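Local coordinates for PaxB (Photorhabdus luminescens, PDB 6EK4), which probably serves as one component of a two-component alpha-helical pore-forming toxin of the YaxAB type, acting on target-cell membranes, at residues 261-264 with 265-269; 252-255 with 256-260. All coordinates share one frame; numbering follows the deposited sequence.

Contact 1: 261-264 with 265-269; sequences INQI and NKDCD
Gln263 and Asp267, one turn apart on helix 247-321, join through their side chains as well as through the backbone. The glutamine CG stands anti to its own backbone N (chi1 -175°), and a bend at chi2 turns the amide forward, toward the next turn, where NE2 donates to Asp267 OD1 at 3.0 Å. The acceptor lies almost exactly in the glutamine's amide plane, but the donor approaches from above the carboxylate plane; the two planes are 43° apart and the N-H...O angle is only 134°, a bent bond. Lys266 runs at a slant past the other side of the same amide, with its CE 3.9 Å from Gln263 OE1 and equally near Asn262 ND2, a loose approach without a hydrogen bond in which the lysine chain, bent at chi3, brings CE beside both amides.

Round the helix, Asn265 lies alongside Ile261 and points the same way, its ND2 3.7 Å from Ile261 CG2. A water accepts from this ND2 at 3.1 Å and gives a weak bond to Asn262 OD1, while Asn265 OD1 takes a hydrogen bond from Lys174 of helix 149-193. Ile264 and Cys268 belong to the buried side: CG2 of the isoleucine meets SG of the cysteine at 4.2 Å, and both residues touch Gln170 on that helix.

Regular i to i+4 backbone bonds run through the segment, among them Cys268 N to Ile264 O at 2.8 Å. The helix is amphipathic here: Ile261, Ile264 and Cys268 touch helix 149-193, whereas Gln263 and Lys266 are exposed and Asp267 partly so. Gln263 NE2 gives the aspartate carboxylate a neutral donor within the turn, and this bond, bent and on an exposed side, is probably a modest one.

Contact 2: 252-255 with 256-260; sequences DARA and KLDER
The charged pair Arg254 and Asp258 spans one turn of the helix. Arg254 is extended from CG to NE, with CG anti to the backbone N (chi1 174°), which carries the guanidinium outward, nearly at right angles to the helix axis, with Asp258 OD2 at its edge and in plane. The resulting salt bridge, NE to OD2 at 3.5 Å, is weak as a hydrogen bond, and the guanidinium and carboxylate planes are turned 62° apart. OD2 also rests 3.5 Å from Arg254 CG, against the aliphatic part of the chain.

Backbone bonding is uneven. Asp258 N donates to Arg254 O at 2.9 Å and nearly straight (171°), and Glu259 N reaches Ala255 O at 3.1 Å, whereas the bonds from Lys256 N to Asp252 O and from Leu257 N to Ala253 O are weak.

Two neighbouring helices frame this turn. The apolar Ala253 and Leu257 meet Ala234 and Ile237 of helix 217-237, while Arg254 lies on Ile184 and Ile185 of helix 149-193. The polar links go to the latter: Gln188 OE1 accepts from Arg254 NH1, and Arg181 forms a salt bridge with Asp258 OD1, so the aspartate ties helix 247-321 to helix 149-193.

Both contacts lie on helix 247-321, contact 2 directly before contact 1 in sequence, with centres about 14 Å apart. Each is partly buried, with two buried residues and three exposed ones, and each rests on helix 149-193. Contact 2, farther from the chain's centre, also packs on helix 217-237, whereas the apolar side of contact 1 meets helix 149-193. Their polar chemistry divides accordingly: at 252-260 the charged pair itself faces the neighbouring helix and is bound by it, while at 261-269 the amide-carboxylate bond belongs to the outer side and Asn265 makes the polar link to helix 149-193.

Contact 1: 261-264 with 265-269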
ATOM      1  N   ILE A 261      35.063   4.445  22.214  1.00 78.40           N
ATOM      2  CA  ILE A 261      34.361   5.270  21.223  1.00 76.61           C
ATOM      3  C   ILE A 261      34.309   4.559  19.870  1.00 75.94           C
ATOM      4  O   ILE A 261      33.270   4.550  19.208  1.00 75.75           O
ATOM      5  CB  ILE A 261      35.015   6.663  21.066  1.00 75.85           C
ATOM      6  CG1 ILE A 261      34.775   7.499  22.328  1.00 76.49           C
ATOM      7  CG2 ILE A 261      34.456   7.400  19.853  1.00 75.22           C
ATOM      8  CD1 ILE A 261      35.588   8.774  22.391  1.00 76.77           C
ATOM      9  N   ASN A 262      35.435   3.973  19.467  1.00 75.25           N
ATOM     10  CA  ASN A 262      35.498   3.178  18.242  1.00 74.38           C
ATOM     11  C   ASN A 262      34.553   1.980  18.293  1.00 72.82           C
ATOM     12  O   ASN A 262      33.920   1.642  17.293  1.00 71.42           O
ATOM     13  CB  ASN A 262      36.932   2.701  17.986  1.00 75.71           C
ATOM     14  CG  ASN A 262      37.049   1.838  16.741  1.00 77.38           C
ATOM     15  OD1 ASN A 262      36.571   2.209  15.667  1.00 77.93           O
ATOM     16  ND2 ASN A 262      37.685   0.679  16.881  1.00 78.35           N
ATOM     17  N   GLN A 263      34.460   1.348  19.461  1.00 72.21           N
ATOM     18  CA  GLN A 263      33.552   0.219  19.661  1.00 72.13           C
ATOM     19  C   GLN A 263      32.085   0.647  19.561  1.00 71.22           C
ATOM     20  O   GLN A 263      31.258  -0.095  19.028  1.00 71.70           O
ATOM     21  CB  GLN A 263      33.819  -0.448  21.017  1.00 72.86           C
ATOM     22  CG  GLN A 263      33.005  -1.709  21.283  1.00 73.73           C
ATOM     23  CD  GLN A 263      33.229  -2.788  20.239  1.00 74.07           C
ATOM     24  OE1 GLN A 263      34.336  -3.305  20.089  1.00 74.64           O
ATOM     25  NE2 GLN A 263      32.171  -3.136  19.513  1.00 73.58           N
ATOM     26  N   ILE A 264      31.767   1.835  20.071  1.00 69.93           N
ATOM     27  CA  ILE A 264      30.406   2.372  19.993  1.00 69.38           C
ATOM     28  C   ILE A 264      30.039   2.735  18.549  1.00 68.80           C
ATOM     29  O   ILE A 264      28.904   2.509  18.119  1.00 68.81           O
ATOM     30  CB  ILE A 264      30.221   3.590  20.931  1.00 69.36           C
ATOM     31  CG1 ILE A 264      30.251   3.134  22.393  1.00 70.01           C
ATOM     32  CG2 ILE A 264      28.907   4.310  20.650  1.00 69.34           C
ATOM     33  CD1 ILE A 264      30.495   4.250  23.387  1.00 70.33           C
ATOM     34  N   ASN A 265      30.994   3.294  17.809  1.00 68.45           N
ATOM     35  CA  ASN A 265      30.790   3.595  16.386  1.00 67.90           C
ATOM     36  C   ASN A 265      30.507   2.338  15.568  1.00 68.40           C
ATOM     37  O   ASN A 265      29.653   2.355  14.682  1.00 69.00           O
ATOM     38  CB  ASN A 265      31.998   4.335  15.797  1.00 67.07           C
ATOM     39  CG  ASN A 265      32.017   5.811  16.156  1.00 66.69           C
ATOM     40  OD1 ASN A 265      30.992   6.489  16.096  1.00 66.12           O
ATOM     41  ND2 ASN A 265      33.189   6.316  16.519  1.00 67.27           N
ATOM     42  N   LYS A 266      31.227   1.258  15.868  1.00 69.37           N
ATOM     43  CA  LYS A 266      30.993  -0.032  15.218  1.00 70.33           C
ATOM     44  C   LYS A 266      29.618  -0.596  15.575  1.00 71.01           C
ATOM     45  O   LYS A 266      28.910  -1.105  14.705  1.00 71.64           O
ATOM     46  CB  LYS A 266      32.090  -1.040  15.585  1.00 71.25           C
ATOM     47  CG  LYS A 266      33.428  -0.768  14.912  1.00 71.76           C
ATOM     48  CD  LYS A 266      34.402  -1.928  15.063  1.00 72.78           C
ATOM     49  CE  LYS A 266      34.931  -2.043  16.483  1.00 72.91           C
ATOM     50  NZ  LYS A 266      36.012  -3.061  16.589  1.00 74.09           N
ATOM     51  N   ASP A 267      29.244  -0.498  16.850  1.00 71.46           N
ATOM     52  CA  ASP A 267      27.941  -0.985  17.317  1.00 72.35           C
ATOM     53  C   ASP A 267      26.779  -0.177  16.734  1.00 72.19           C
ATOM     54  O   ASP A 267      25.724  -0.738  16.432  1.00 71.48           O
ATOM     55  CB  ASP A 267      27.869  -0.975  18.850  1.00 72.79           C
ATOM     56  CG  ASP A 267      28.793  -2.002  19.493  1.00 73.64           C
ATOM     57  OD1 ASP A 267      29.268  -2.919  18.790  1.00 73.89           O
ATOM     58  OD2 ASP A 267      29.044  -1.892  20.713  1.00 74.17           O
ATOM     59  N   CYS A 268      26.974   1.132  16.579  1.00 72.50           N
ATOM     60  CA  CYS A 268      25.961   1.997  15.962  1.00 72.86           C
ATOM     61  C   CYS A 268      25.783   1.705  14.471  1.00 72.09           C
ATOM     62  O   CYS A 268      24.672   1.797  13.952  1.00 72.20           O
ATOM     63  CB  CYS A 268      26.296   3.478  16.168  1.00 73.37           C
ATOM     64  SG  CYS A 268      25.855   4.110  17.803  1.00 74.91           S
ATOM     65  N   ASP A 269      26.875   1.360  13.790  1.00 71.51           N
ATOM     66  CA  ASP A 269      26.811   0.974  12.377  1.00 71.01           C
ATOM     67  C   ASP A 269      26.027  -0.323  12.185  1.00 70.44           C
ATOM     68  O   ASP A 269      25.246  -0.440  11.243  1.00 70.75           O
ATOM     69  CB  ASP A 269      28.217   0.831  11.781  1.00 71.39           C
ATOM     70  CG  ASP A 269      28.881   2.171  11.512  1.00 71.51           C
ATOM     71  OD1 ASP A 269      28.413   3.194  12.056  1.00 71.94           O
ATOM     72  OD2 ASP A 269      29.872   2.200  10.752  1.00 71.57           O
TER
HETATM   73  O   HOH W   1      36.191   5.555  16.050  1.00 65.94           O

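Contact 2: 252-255 with 256-260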
ATOM      1  N   ASP A 252      47.595   6.562  28.208  1.00 83.68           N
ATOM      2  CA  ASP A 252      46.963   5.256  28.395  1.00 84.74           C
ATOM      3  C   ASP A 252      45.460   5.400  28.660  1.00 83.60           C
ATOM      4  O   ASP A 252      44.663   4.587  28.192  1.00 83.06           O
ATOM      5  CB  ASP A 252      47.639   4.509  29.553  1.00 87.37           C
ATOM      6  CG  ASP A 252      47.076   3.111  29.768  1.00 90.07           C
ATOM      7  OD1 ASP A 252      46.732   2.436  28.773  1.00 91.55           O
ATOM      8  OD2 ASP A 252      46.988   2.684  30.939  1.00 92.12           O
ATOM      9  N   ALA A 253      45.084   6.435  29.412  1.00 83.04           N
ATOM     10  CA  ALA A 253      43.676   6.717  29.704  1.00 82.53           C
ATOM     11  C   ALA A 253      42.902   7.126  28.451  1.00 81.42           C
ATOM     12  O   ALA A 253      41.739   6.753  28.283  1.00 81.42           O
ATOM     13  CB  ALA A 253      43.564   7.802  30.765  1.00 82.48           C
ATOM     14  N   ARG A 254      43.550   7.900  27.582  1.00 80.28           N
ATOM     15  CA  ARG A 254      42.959   8.297  26.304  1.00 79.54           C
ATOM     16  C   ARG A 254      42.777   7.090  25.382  1.00 79.80           C
ATOM     17  O   ARG A 254      41.772   6.990  24.679  1.00 79.79           O
ATOM     18  CB  ARG A 254      43.829   9.358  25.616  1.00 78.88           C
ATOM     19  CG  ARG A 254      43.367   9.738  24.214  1.00 78.24           C
ATOM     20  CD  ARG A 254      44.271  10.783  23.583  1.00 77.88           C
ATOM     21  NE  ARG A 254      44.142  10.804  22.126  1.00 77.54           N
ATOM     22  CZ  ARG A 254      44.837  11.601  21.315  1.00 77.69           C
ATOM     23  NH1 ARG A 254      45.723  12.466  21.803  1.00 78.54           N
ATOM     24  NH2 ARG A 254      44.645  11.535  20.003  1.00 77.63           N
ATOM     25  N   ALA A 255      43.754   6.186  25.386  1.00 80.46           N
ATOM     26  CA  ALA A 255      43.724   4.999  24.529  1.00 80.61           C
ATOM     27  C   ALA A 255      42.516   4.105  24.811  1.00 81.13           C
ATOM     28  O   ALA A 255      41.969   3.497  23.893  1.00 82.03           O
ATOM     29  CB  ALA A 255      45.012   4.203  24.679  1.00 80.90           C
ATOM     30  N   LYS A 256      42.107   4.031  26.078  1.00 81.40           N
ATOM     31  CA  LYS A 256      40.918   3.264  26.465  1.00 82.07           C
ATOM     32  C   LYS A 256      39.626   3.925  25.980  1.00 81.69           C
ATOM     33  O   LYS A 256      38.683   3.234  25.592  1.00 82.27           O
ATOM     34  CB  LYS A 256      40.868   3.062  27.983  1.00 83.15           C
ATOM     35  CG  LYS A 256      41.866   2.040  28.499  1.00 84.60           C
ATOM     36  CD  LYS A 256      41.631   1.723  29.968  1.00 86.31           C
ATOM     37  CE  LYS A 256      42.594   0.658  30.466  1.00 87.93           C
ATOM     38  NZ  LYS A 256      42.446   0.415  31.929  1.00 89.33           N
ATOM     39  N   LEU A 257      39.588   5.256  26.010  1.00 81.08           N
ATOM     40  CA  LEU A 257      38.435   6.011  25.504  1.00 80.86           C
ATOM     41  C   LEU A 257      38.301   5.887  23.987  1.00 81.36           C
ATOM     42  O   LEU A 257      37.201   5.667  23.479  1.00 82.53           O
ATOM     43  CB  LEU A 257      38.516   7.488  25.916  1.00 80.07           C
ATOM     44  CG  LEU A 257      37.741   7.912  27.171  1.00 80.20           C
ATOM     45  CD1 LEU A 257      37.789   6.866  28.278  1.00 80.80           C
ATOM     46  CD2 LEU A 257      38.265   9.248  27.674  1.00 80.30           C
ATOM     47  N   ASP A 258      39.416   6.028  23.271  1.00 81.83           N
ATOM     48  CA  ASP A 258      39.432   5.834  21.817  1.00 82.20           C
ATOM     49  C   ASP A 258      38.955   4.433  21.427  1.00 82.87           C
ATOM     50  O   ASP A 258      38.261   4.268  20.424  1.00 82.44           O
ATOM     51  CB  ASP A 258      40.835   6.083  21.244  1.00 82.48           C
ATOM     52  CG  ASP A 258      41.154   7.561  21.080  1.00 82.88           C
ATOM     53  OD1 ASP A 258      40.296   8.306  20.562  1.00 82.78           O
ATOM     54  OD2 ASP A 258      42.273   7.974  21.448  1.00 83.93           O
ATOM     55  N   GLU A 259      39.330   3.436  22.227  1.00 83.76           N
ATOM     56  CA  GLU A 259      38.901   2.053  22.006  1.00 84.58           C
ATOM     57  C   GLU A 259      37.402   1.879  22.248  1.00 84.48           C
ATOM     58  O   GLU A 259      36.744   1.114  21.538  1.00 85.33           O
ATOM     59  CB  GLU A 259      39.689   1.098  22.911  1.00 85.89           C
ATOM     60  CG  GLU A 259      39.336  -0.374  22.733  1.00 87.44           C
ATOM     61  CD  GLU A 259      40.182  -1.300  23.591  1.00 89.37           C
ATOM     62  OE1 GLU A 259      39.710  -2.417  23.893  1.00 90.62           O
ATOM     63  OE2 GLU A 259      41.313  -0.921  23.967  1.00 90.18           O
ATOM     64  N   ARG A 260      36.870   2.582  23.246  1.00 83.52           N
ATOM     65  CA  ARG A 260      35.453   2.471  23.597  1.00 82.80           C
ATOM     66  C   ARG A 260      34.582   3.273  22.629  1.00 80.87           C
ATOM     67  O   ARG A 260      33.491   2.831  22.266  1.00 81.27           O
ATOM     68  CB  ARG A 260      35.209   2.920  25.043  1.00 84.39           C
ATOM     69  CG  ARG A 260      34.199   2.058  25.787  1.00 86.58           C
ATOM     70  CD  ARG A 260      33.978   2.518  27.224  1.00 88.41           C
ATOM     71  NE  ARG A 260      35.216   2.577  28.005  1.00 89.46           N
ATOM     72  CZ  ARG A 260      35.286   2.949  29.283  1.00 90.75           C
ATOM     73  NH1 ARG A 260      34.189   3.291  29.954  1.00 91.62           N
ATOM     74  NH2 ARG A 260      36.465   2.975  29.900  1.00 90.83           N
TER